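Local structure of telomerase reverse transcriptase (Candida albicans SC5314, 6ZDQ) at residues A[249-254]-A[265-270]; A[330-335]-A[534-539]; A[476-481]-A[508-513]. The protein probably extends chromosome ends as a telomerase reverse transcriptase, copying a template within its RNA component into DNA repeats. All coordinates share one frame; numbering follows the deposited sequence.

Interaction 1 (A[249-254]-A[265-270]); sequences KRSLKL and EKEKRE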
loop_
_atom_site.group_PDB
_atom_site.type_symbol
_atom_site.label_atom_id
_atom_site.label_comp_id
_atom_site.label_asym_id
_atom_site.label_seq_id
_atom_site.Cartn_x
_atom_site.Cartn_y
_atom_site.Cartn_z
ATOM N N LYS A 249 -4.118 -8.479 -17.745
ATOM C CA LYS A 249 -3.757 -7.620 -18.873
ATOM C C LYS A 249 -3.901 -8.355 -20.204
ATOM O O LYS A 249 -2.974 -8.421 -21.010
ATOM C CB LYS A 249 -2.342 -7.088 -18.684
ATOM C CG LYS A 249 -2.151 -6.315 -17.387
ATOM C CD LYS A 249 -0.758 -5.716 -17.284
ATOM C CE LYS A 249 -0.599 -4.917 -16.001
ATOM N NZ LYS A 249 0.729 -4.250 -15.919
ATOM N N ARG A 250 -5.087 -8.906 -20.435
ATOM C CA ARG A 250 -5.412 -9.635 -21.657
ATOM C C ARG A 250 -6.925 -9.824 -21.691
ATOM O O ARG A 250 -7.647 -9.355 -20.807
ATOM C CB ARG A 250 -4.669 -10.972 -21.726
ATOM C CG ARG A 250 -4.986 -11.914 -20.576
ATOM C CD ARG A 250 -3.781 -12.763 -20.197
ATOM N NE ARG A 250 -3.348 -13.640 -21.281
ATOM C CZ ARG A 250 -2.349 -14.509 -21.179
ATOM N NH1 ARG A 250 -1.677 -14.618 -20.042
ATOM N NH2 ARG A 250 -2.020 -15.271 -22.213
ATOM N N SER A 251 -7.399 -10.519 -22.718
ATOM C CA SER A 251 -8.820 -10.784 -22.890
ATOM C C SER A 251 -9.166 -12.188 -22.402
ATOM O O SER A 251 -8.294 -13.018 -22.137
ATOM C CB SER A 251 -9.229 -10.606 -24.355
ATOM O OG SER A 251 -8.540 -11.509 -25.198
ATOM N N LEU A 252 -10.473 -12.439 -22.274
ATOM C CA LEU A 252 -10.943 -13.749 -21.828
ATOM C C LEU A 252 -10.554 -14.846 -22.814
ATOM O O LEU A 252 -10.092 -15.921 -22.414
ATOM C CB LEU A 252 -12.460 -13.715 -21.628
ATOM C CG LEU A 252 -12.974 -13.811 -20.190
ATOM C CD1 LEU A 252 -14.477 -13.592 -20.141
ATOM C CD2 LEU A 252 -12.611 -15.157 -19.584
ATOM N N LYS A 253 -10.732 -14.588 -24.113
ATOM C CA LYS A 253 -10.477 -15.614 -25.122
ATOM C C LYS A 253 -9.012 -16.039 -25.143
ATOM O O LYS A 253 -8.707 -17.235 -25.219
ATOM C CB LYS A 253 -10.900 -15.108 -26.503
ATOM C CG LYS A 253 -12.405 -15.046 -26.719
ATOM C CD LYS A 253 -12.751 -14.647 -28.148
ATOM C CE LYS A 253 -12.724 -13.138 -28.330
ATOM N NZ LYS A 253 -13.839 -12.476 -27.597
ATOM N N LEU A 254 -8.096 -15.077 -25.080
ATOM C CA LEU A 254 -6.673 -15.341 -25.259
ATOM C C LEU A 254 -5.976 -15.788 -23.978
ATOM O O LEU A 254 -4.786 -16.118 -24.022
ATOM C CB LEU A 254 -5.980 -14.093 -25.826
ATOM C CG LEU A 254 -6.122 -13.776 -27.323
ATOM C CD1 LEU A 254 -7.557 -13.443 -27.723
ATOM C CD2 LEU A 254 -5.188 -12.641 -27.726
ATOM N N GLU A 265 2.165 -8.443 -25.533
ATOM C CA GLU A 265 2.441 -7.017 -25.414
ATOM C C GLU A 265 1.305 -6.168 -25.977
ATOM O O GLU A 265 0.934 -5.155 -25.376
ATOM C CB GLU A 265 3.756 -6.674 -26.117
ATOM C CG GLU A 265 4.241 -5.254 -25.867
ATOM C CD GLU A 265 4.614 -5.012 -24.417
ATOM O OE1 GLU A 265 5.188 -5.927 -23.789
ATOM O OE2 GLU A 265 4.326 -3.911 -23.903
ATOM N N LYS A 266 0.735 -6.562 -27.120
ATOM C CA LYS A 266 -0.349 -5.771 -27.695
ATOM C C LYS A 266 -1.625 -5.889 -26.873
ATOM O O LYS A 266 -2.446 -4.965 -26.870
ATOM C CB LYS A 266 -0.609 -6.184 -29.146
ATOM C CG LYS A 266 -1.239 -7.555 -29.312
ATOM C CD LYS A 266 -1.916 -7.686 -30.667
ATOM C CE LYS A 266 -3.043 -6.675 -30.816
ATOM N NZ LYS A 266 -3.762 -6.825 -32.111
ATOM N N GLU A 267 -1.811 -7.012 -26.174
ATOM C CA GLU A 267 -2.908 -7.104 -25.217
ATOM C C GLU A 267 -2.663 -6.190 -24.024
ATOM O O GLU A 267 -3.603 -5.588 -23.491
ATOM C CB GLU A 267 -3.093 -8.551 -24.760
ATOM C CG GLU A 267 -3.768 -9.454 -25.780
ATOM C CD GLU A 267 -5.190 -9.027 -26.087
ATOM O OE1 GLU A 267 -5.486 -8.744 -27.267
ATOM O OE2 GLU A 267 -6.009 -8.965 -25.146
ATOM N N LYS A 268 -1.404 -6.073 -23.591
ATOM C CA LYS A 268 -1.080 -5.157 -22.503
ATOM C C LYS A 268 -1.201 -3.704 -22.943
ATOM O O LYS A 268 -1.517 -2.836 -22.123
ATOM C CB LYS A 268 0.329 -5.433 -21.976
ATOM C CG LYS A 268 0.644 -4.716 -20.669
ATOM C CD LYS A 268 2.133 -4.691 -20.371
ATOM C CE LYS A 268 2.403 -4.046 -19.021
ATOM N NZ LYS A 268 1.714 -2.730 -18.889
ATOM N N ARG A 269 -0.962 -3.421 -24.226
ATOM C CA ARG A 269 -1.155 -2.064 -24.722
ATOM C C ARG A 269 -2.635 -1.734 -24.861
ATOM O O ARG A 269 -3.022 -0.565 -24.758
ATOM C CB ARG A 269 -0.435 -1.880 -26.058
ATOM C CG ARG A 269 1.073 -2.078 -25.985
ATOM C CD ARG A 269 1.702 -2.055 -27.369
ATOM N NE ARG A 269 3.100 -2.475 -27.345
ATOM C CZ ARG A 269 4.129 -1.649 -27.186
ATOM N NH1 ARG A 269 3.921 -0.348 -27.036
ATOM N NH2 ARG A 269 5.368 -2.122 -27.178
ATOM N N GLU A 270 -3.473 -2.747 -25.090
ATOM C CA GLU A 270 -4.916 -2.543 -25.068
ATOM C C GLU A 270 -5.446 -2.437 -23.645
ATOM O O GLU A 270 -6.422 -1.718 -23.401
ATOM C CB GLU A 270 -5.621 -3.678 -25.816
ATOM C CG GLU A 270 -7.136 -3.543 -25.892
ATOM C CD GLU A 270 -7.585 -2.366 -26.742
ATOM O OE1 GLU A 270 -6.763 -1.835 -27.518
ATOM O OE2 GLU A 270 -8.766 -1.974 -26.634
#
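Charged groups dominate the meeting of the loop at 249-254 with the first turns of helix 263-296, and Glu-267 does most of the work on the helix side. Its CB points at the loop. From there CG stands anti to the carbonyl carbon (chi1 -76°), and a bend at chi2 (-64°) carries the carboxylate along the loop toward Ser-251. OE2 comes within 3.2 Å of the backbone N of Ser-251 and 3.6 Å from Ser-251 OG. The short serine side chain suits this place, letting the carboxylate lie beside both its main-chain N and its hydroxyl. The guanidinium of Arg-250 leads away from the helix and makes no ion pair with Glu-267. Its NH2 bends back instead to give a hydrogen bond to Lys-257 O and a weak one to Leu-254 O, tying the loop to itself.

Like charges meet at the other end of the contact. The extended chain of Lys-249 runs beside that of Lys-268, both pointing the same way. Lys-249 NZ and Lys-268 NZ lie 3.5 Å apart, two donors with no bond between them. At this exposed place water can probably screen the repulsion, while the methylenes gain contact, Lys-249 CD lying 3.8 Å from Lys-268 CG.

Apolar contact is thin. Leu-254 points toward the helix and crosses the Glu-267 side chain at about a right angle, laying CD2 4.0 Å from Glu-267 CG. The aliphatic root of the glutamate joins in, with CB 3.8 Å from Lys-249 O.

As a whole this is a surface contact in which the chain leaves strand 241-247, an outermost strand of its five-stranded sheet, and turns back against the long helix 263-296. Lys-249 also touches Phe-271, and Leu-254 touches Thr-263, both on that helix.

Interaction 2 (A[330-335]-A[534-539]); sequences KLFILK and VNQTTT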
loop_
_atom_site.group_PDB
_atom_site.type_symbol
_atom_site.label_atom_id
_atom_site.label_comp_id
_atom_site.label_asym_id
_atom_site.label_seq_id
_atom_site.Cartn_x
_atom_site.Cartn_y
_atom_site.Cartn_z
ATOM N N LYS A 330 -21.989 15.734 28.253
ATOM C CA LYS A 330 -21.913 14.279 28.159
ATOM C C LYS A 330 -22.407 13.833 26.788
ATOM O O LYS A 330 -23.588 13.986 26.461
ATOM C CB LYS A 330 -22.728 13.629 29.273
ATOM C CG LYS A 330 -22.278 12.215 29.605
ATOM C CD LYS A 330 -23.136 11.583 30.687
ATOM C CE LYS A 330 -22.478 10.322 31.223
ATOM N NZ LYS A 330 -22.042 9.418 30.125
ATOM N N LEU A 331 -21.504 13.279 25.986
ATOM C CA LEU A 331 -21.781 12.925 24.601
ATOM C C LEU A 331 -22.181 11.461 24.484
ATOM O O LEU A 331 -21.584 10.590 25.124
ATOM C CB LEU A 331 -20.557 13.203 23.727
ATOM C CG LEU A 331 -20.051 14.644 23.785
ATOM C CD1 LEU A 331 -18.712 14.783 23.081
ATOM C CD2 LEU A 331 -21.081 15.582 23.179
ATOM N N PHE A 332 -23.200 11.198 23.669
ATOM C CA PHE A 332 -23.616 9.836 23.348
ATOM C C PHE A 332 -22.942 9.427 22.042
ATOM O O PHE A 332 -23.298 9.926 20.969
ATOM C CB PHE A 332 -25.136 9.743 23.233
ATOM C CG PHE A 332 -25.868 10.120 24.492
ATOM C CD1 PHE A 332 -25.999 9.214 25.533
ATOM C CD2 PHE A 332 -26.437 11.375 24.629
ATOM C CE1 PHE A 332 -26.676 9.558 26.691
ATOM C CE2 PHE A 332 -27.115 11.725 25.783
ATOM C CZ PHE A 332 -27.235 10.814 26.815
ATOM N N ILE A 333 -21.975 8.517 22.129
ATOM C CA ILE A 333 -21.183 8.109 20.974
ATOM C C ILE A 333 -21.697 6.773 20.455
ATOM O O ILE A 333 -22.187 5.931 21.216
ATOM C CB ILE A 333 -19.679 8.040 21.321
ATOM C CG1 ILE A 333 -19.209 9.363 21.931
ATOM C CG2 ILE A 333 -18.851 7.754 20.084
ATOM C CD1 ILE A 333 -19.116 9.354 23.437
ATOM N N LEU A 334 -21.581 6.575 19.139
ATOM C CA LEU A 334 -22.060 5.353 18.490
ATOM C C LEU A 334 -21.089 5.001 17.365
ATOM O O LEU A 334 -21.086 5.654 16.318
ATOM C CB LEU A 334 -23.480 5.531 17.970
ATOM C CG LEU A 334 -24.583 4.996 18.886
ATOM C CD1 LEU A 334 -25.936 5.174 18.240
ATOM C CD2 LEU A 334 -24.357 3.531 19.206
ATOM N N LYS A 335 -20.266 3.977 17.594
ATOM C CA LYS A 335 -19.292 3.505 16.613
ATOM C C LYS A 335 -19.738 2.137 16.108
ATOM O O LYS A 335 -19.781 1.171 16.877
ATOM C CB LYS A 335 -17.891 3.440 17.219
ATOM C CG LYS A 335 -16.788 3.114 16.222
ATOM C CD LYS A 335 -16.434 1.635 16.223
ATOM C CE LYS A 335 -15.333 1.339 15.219
ATOM N NZ LYS A 335 -14.948 -0.098 15.217
ATOM N N VAL A 534 -21.071 4.088 23.770
ATOM C CA VAL A 534 -20.783 4.891 24.955
ATOM C C VAL A 534 -21.973 5.809 25.199
ATOM O O VAL A 534 -22.305 6.641 24.346
ATOM C CB VAL A 534 -19.490 5.710 24.808
ATOM C CG1 VAL A 534 -19.385 6.734 25.927
ATOM C CG2 VAL A 534 -18.285 4.791 24.824
ATOM N N ASN A 535 -22.608 5.661 26.358
ATOM C CA ASN A 535 -23.798 6.427 26.705
ATOM C C ASN A 535 -23.719 6.794 28.181
ATOM O O ASN A 535 -22.662 6.694 28.811
ATOM C CB ASN A 535 -25.073 5.642 26.375
ATOM C CG ASN A 535 -25.214 4.382 27.204
ATOM O OD1 ASN A 535 -25.846 4.388 28.261
ATOM N ND2 ASN A 535 -24.623 3.292 26.728
ATOM N N GLN A 536 -24.854 7.240 28.726
ATOM C CA GLN A 536 -24.901 7.669 30.120
ATOM C C GLN A 536 -24.496 6.554 31.080
ATOM O O GLN A 536 -23.879 6.826 32.117
ATOM C CB GLN A 536 -26.299 8.193 30.451
ATOM C CG GLN A 536 -27.431 7.347 29.886
ATOM C CD GLN A 536 -28.773 8.050 29.956
ATOM O OE1 GLN A 536 -28.887 9.139 30.518
ATOM N NE2 GLN A 536 -29.798 7.431 29.379
ATOM N N THR A 537 -24.823 5.301 30.759
ATOM C CA THR A 537 -24.441 4.176 31.611
ATOM C C THR A 537 -23.068 3.620 31.238
ATOM O O THR A 537 -22.154 3.593 32.069
ATOM C CB THR A 537 -25.489 3.059 31.525
ATOM O OG1 THR A 537 -25.857 2.858 30.154
ATOM C CG2 THR A 537 -26.726 3.386 32.358
ATOM N N THR A 538 -22.907 3.180 29.991
ATOM C CA THR A 538 -21.657 2.569 29.540
ATOM C C THR A 538 -20.646 3.685 29.313
ATOM O O THR A 538 -20.550 4.263 28.229
ATOM C CB THR A 538 -21.881 1.743 28.279
ATOM O OG1 THR A 538 -22.921 0.785 28.512
ATOM C CG2 THR A 538 -20.605 1.007 27.890
ATOM N N THR A 539 -19.884 3.997 30.358
ATOM C CA THR A 539 -18.886 5.059 30.317
ATOM C C THR A 539 -17.528 4.432 30.028
ATOM O O THR A 539 -16.968 3.728 30.875
ATOM C CB THR A 539 -18.858 5.838 31.630
ATOM O OG1 THR A 539 -18.620 4.936 32.719
ATOM C CG2 THR A 539 -20.180 6.558 31.855
#
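Ile-333 and Val-534 form an antiparallel hydrogen-bonded pair, and their backbones are joined by one good and one weak bond. Ile-333 N donates to Val-534 O at 2.9 Å, with the donor in the carbonyl plane and an N-H...O angle of 146°. The return bond, Val-534 N to Ile-333 O, is straighter but weak at 3.3 Å. A third, also weak, bond comes from a side chain: Lys-330, with CG anti to its backbone N and a final bend at chi4, brings NZ to 3.1 Å from Asn-535 O. A long flexible lysine suits this exposed margin, where it can reach across to a carbonyl.

Beyond the pair, residues 535-537 form an Asx turn. Asn-535 holds CG in the crowded position between its backbone N and carbonyl carbon (chi1 65°), so OD1 can accept from both Thr-537 N, which lies above the carbonyl plane, and Thr-537 OG1, which lies in that plane on a lone pair.

The packing follows the strand's alternation. Ile-333 and Val-534 lie side by side on one face of the sheet, Ile-333 CD1 standing 3.6 Å from Val-534 CG1, and both branched residues also touch Ile-543. The ring of Phe-332 meets its neighbours edge-on: Asn-535 CA lies 3.7 Å from CD1, and Gln-536 CG 4.0 Å from CE1. The ring is nearly coplanar with the Asn-535 amide, 8° off, but perpendicular to that of Gln-536. It also meets the ring of Tyr-507.

Strand 532-534 is the outermost strand beside 332-337 in an antiparallel sheet consistent with the reverse transcriptase palm. The chemistry implies a sheet edge joined through the main chain, hydrophobic on the Ile-333 and Val-534 face, and ended by a polar turn.

Interaction 3 (A[476-481]-A[508-513]); sequences DCFQFL and DQVHNI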
loop_
_atom_site.group_PDB
_atom_site.type_symbol
_atom_site.label_atom_id
_atom_site.label_comp_id
_atom_site.label_asym_id
_atom_site.label_seq_id
_atom_site.Cartn_x
_atom_site.Cartn_y
_atom_site.Cartn_z
ATOM N N ASP A 476 -30.700 9.389 2.615
ATOM C CA ASP A 476 -32.135 9.148 2.735
ATOM C C ASP A 476 -32.522 8.335 3.963
ATOM O O ASP A 476 -33.604 8.555 4.521
ATOM C CB ASP A 476 -32.664 8.451 1.474
ATOM C CG ASP A 476 -31.767 7.326 1.006
ATOM O OD1 ASP A 476 -31.541 6.374 1.785
ATOM O OD2 ASP A 476 -31.294 7.389 -0.148
ATOM N N CYS A 477 -31.680 7.396 4.401
ATOM C CA CYS A 477 -32.039 6.583 5.560
ATOM C C CYS A 477 -31.910 7.363 6.861
ATOM O O CYS A 477 -32.616 7.064 7.832
ATOM C CB CYS A 477 -31.183 5.319 5.608
ATOM S SG CYS A 477 -31.603 4.094 4.350
ATOM N N PHE A 478 -31.030 8.361 6.902
ATOM C CA PHE A 478 -30.819 9.179 8.091
ATOM C C PHE A 478 -31.364 10.593 7.911
ATOM O O PHE A 478 -30.858 11.539 8.519
ATOM C CB PHE A 478 -29.336 9.219 8.454
ATOM C CG PHE A 478 -28.753 7.871 8.770
ATOM C CD1 PHE A 478 -28.249 7.065 7.762
ATOM C CD2 PHE A 478 -28.712 7.408 10.074
ATOM C CE1 PHE A 478 -27.715 5.823 8.049
ATOM C CE2 PHE A 478 -28.179 6.167 10.368
ATOM C CZ PHE A 478 -27.680 5.374 9.354
ATOM N N GLN A 479 -32.404 10.746 7.086
ATOM C CA GLN A 479 -32.942 12.070 6.786
ATOM C C GLN A 479 -33.462 12.784 8.027
ATOM O O GLN A 479 -33.525 14.018 8.037
ATOM C CB GLN A 479 -34.055 11.955 5.739
ATOM C CG GLN A 479 -34.553 13.287 5.191
ATOM C CD GLN A 479 -33.478 14.056 4.446
ATOM O OE1 GLN A 479 -32.564 13.467 3.867
ATOM N NE2 GLN A 479 -33.581 15.380 4.457
ATOM N N PHE A 480 -33.828 12.040 9.075
ATOM C CA PHE A 480 -34.246 12.678 10.319
ATOM C C PHE A 480 -33.124 13.515 10.920
ATOM O O PHE A 480 -33.391 14.517 11.593
ATOM C CB PHE A 480 -34.721 11.624 11.321
ATOM C CG PHE A 480 -33.636 10.688 11.775
ATOM C CD1 PHE A 480 -33.336 9.550 11.047
ATOM C CD2 PHE A 480 -32.920 10.946 12.933
ATOM C CE1 PHE A 480 -32.338 8.688 11.461
ATOM C CE2 PHE A 480 -31.921 10.090 13.351
ATOM C CZ PHE A 480 -31.631 8.958 12.615
ATOM N N LEU A 481 -31.869 13.114 10.702
ATOM C CA LEU A 481 -30.743 13.891 11.212
ATOM C C LEU A 481 -30.693 15.277 10.581
ATOM O O LEU A 481 -30.468 16.274 11.275
ATOM C CB LEU A 481 -29.433 13.145 10.960
ATOM C CG LEU A 481 -29.160 11.908 11.813
ATOM C CD1 LEU A 481 -27.867 11.240 11.375
ATOM C CD2 LEU A 481 -29.098 12.286 13.282
ATOM N N ASP A 508 -31.142 7.616 20.202
ATOM C CA ASP A 508 -32.072 6.497 20.089
ATOM C C ASP A 508 -32.498 6.261 18.643
ATOM O O ASP A 508 -32.613 5.109 18.208
ATOM C CB ASP A 508 -33.292 6.739 20.977
ATOM C CG ASP A 508 -32.941 6.762 22.454
ATOM O OD1 ASP A 508 -32.090 5.949 22.873
ATOM O OD2 ASP A 508 -33.510 7.593 23.192
ATOM N N GLN A 509 -32.741 7.336 17.887
ATOM C CA GLN A 509 -33.261 7.186 16.530
ATOM C C GLN A 509 -32.279 6.450 15.627
ATOM O O GLN A 509 -32.677 5.575 14.849
ATOM C CB GLN A 509 -33.599 8.555 15.941
ATOM C CG GLN A 509 -34.765 9.263 16.607
ATOM C CD GLN A 509 -35.165 10.535 15.881
ATOM O OE1 GLN A 509 -35.553 10.502 14.712
ATOM N NE2 GLN A 509 -35.065 11.668 16.569
ATOM N N VAL A 510 -30.993 6.793 15.706
ATOM C CA VAL A 510 -30.001 6.116 14.877
ATOM C C VAL A 510 -29.793 4.682 15.357
ATOM O O VAL A 510 -29.619 3.761 14.550
ATOM C CB VAL A 510 -28.687 6.918 14.851
ATOM C CG1 VAL A 510 -28.210 7.221 16.261
ATOM C CG2 VAL A 510 -27.614 6.176 14.062
ATOM N N HIS A 511 -29.813 4.468 16.675
ATOM C CA HIS A 511 -29.691 3.114 17.202
ATOM C C HIS A 511 -30.910 2.267 16.857
ATOM O O HIS A 511 -30.788 1.049 16.683
ATOM C CB HIS A 511 -29.483 3.158 18.716
ATOM C CG HIS A 511 -28.958 1.881 19.293
ATOM N ND1 HIS A 511 -29.733 0.748 19.425
ATOM C CD2 HIS A 511 -27.736 1.559 19.779
ATOM C CE1 HIS A 511 -29.010 -0.217 19.963
ATOM N NE2 HIS A 511 -27.794 0.248 20.188
ATOM N N ASN A 512 -32.088 2.889 16.755
ATOM C CA ASN A 512 -33.303 2.140 16.452
ATOM C C ASN A 512 -33.266 1.562 15.041
ATOM O O ASN A 512 -33.685 0.418 14.823
ATOM C CB ASN A 512 -34.530 3.033 16.635
ATOM C CG ASN A 512 -35.832 2.256 16.574
ATOM O OD1 ASN A 512 -36.426 2.100 15.508
ATOM N ND2 ASN A 512 -36.282 1.767 17.724
ATOM N N ILE A 513 -32.771 2.335 14.070
ATOM C CA ILE A 513 -32.718 1.853 12.690
ATOM C C ILE A 513 -31.532 0.939 12.435
ATOM O O ILE A 513 -31.460 0.319 11.367
ATOM C CB ILE A 513 -32.688 3.023 11.689
ATOM C CG1 ILE A 513 -31.534 3.975 12.000
ATOM C CG2 ILE A 513 -34.013 3.769 11.699
ATOM C CD1 ILE A 513 -31.494 5.190 11.102
#
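Two parts of what is probably the palm of the reverse transcriptase fold meet here: the chain leaving helix 460-477, and helix 504-514, which follows the strand hairpin 489-501. The two rings of 476-481 lean on one face of that helix, formed by Gln-509, Val-510 and Ile-513. Ile-513 lies four residues on from Gln-509 and three from Val-510, so the three side chains come to a common side.

Phe-480 is turned toward the helix, with CG in the crowded position between backbone N and carbonyl carbon (chi1 65°). Its ring and Gln-509 run antiparallel alongside each other, the ring and amide planes 31° apart. Gln-509 CB packs 3.4 Å from Phe-480 CE2, and the glutamine chain, extended beyond CG, brings Gln-509 OE1 obliquely to 3.2 Å from Phe-480 CD2. A glutamine fits this half-exposed place, its CB packing on the aromatic carbons while its amide stays polar: NE2 makes a weak hydrogen bond to Asn-505 OD1. Farther along, Phe-480 meets Ile-513 tip to tip, Phe-480 CE1 to Ile-513 CD1 at 3.6 Å, with the methyl at the ring edge.

Phe-478 is the first residue to leave helical torsions after helix 460-477, and its ring is buried. With CG anti to the carbonyl carbon, it crosses Val-510 and Ile-513 obliquely. Val-510 puts CG2 at the ring edge, 3.7 Å from Phe-478 CE2, while its other branch is left for Leu-334 of strand 332-337. The ring of Phe-478 also meets that of Phe-490.

The long isoleucine therefore serves both rings. Its chain runs out extended at chi2 (-177°), ending in one methyl, Ile-513 CD1, which lies 3.5 Å from Phe-478 CE2 while also touching the edge of Phe-480.

How the interactions relate
Interactions 2 and 3 belong together: their centres are about 17 Å apart, and Leu-334 CD1 of the strand touches Val-510 CG1 of the helix at 3.6 Å. Both segments of interaction 3 fall within the chain that runs between those of interaction 2, and all four belong to the reverse transcriptase region, one contact at the sheet edge and the other between the chain leaving helix 460-477 and helix 504-514. Interaction 1 closes earlier in the chain, its nearest atoms about 35 Å from interaction 2 and 34 Å from interaction 3. It lies nearest the bound RNA, about 20 Å away by nearest atoms, against about 39 and 44 Å for interactions 2 and 3.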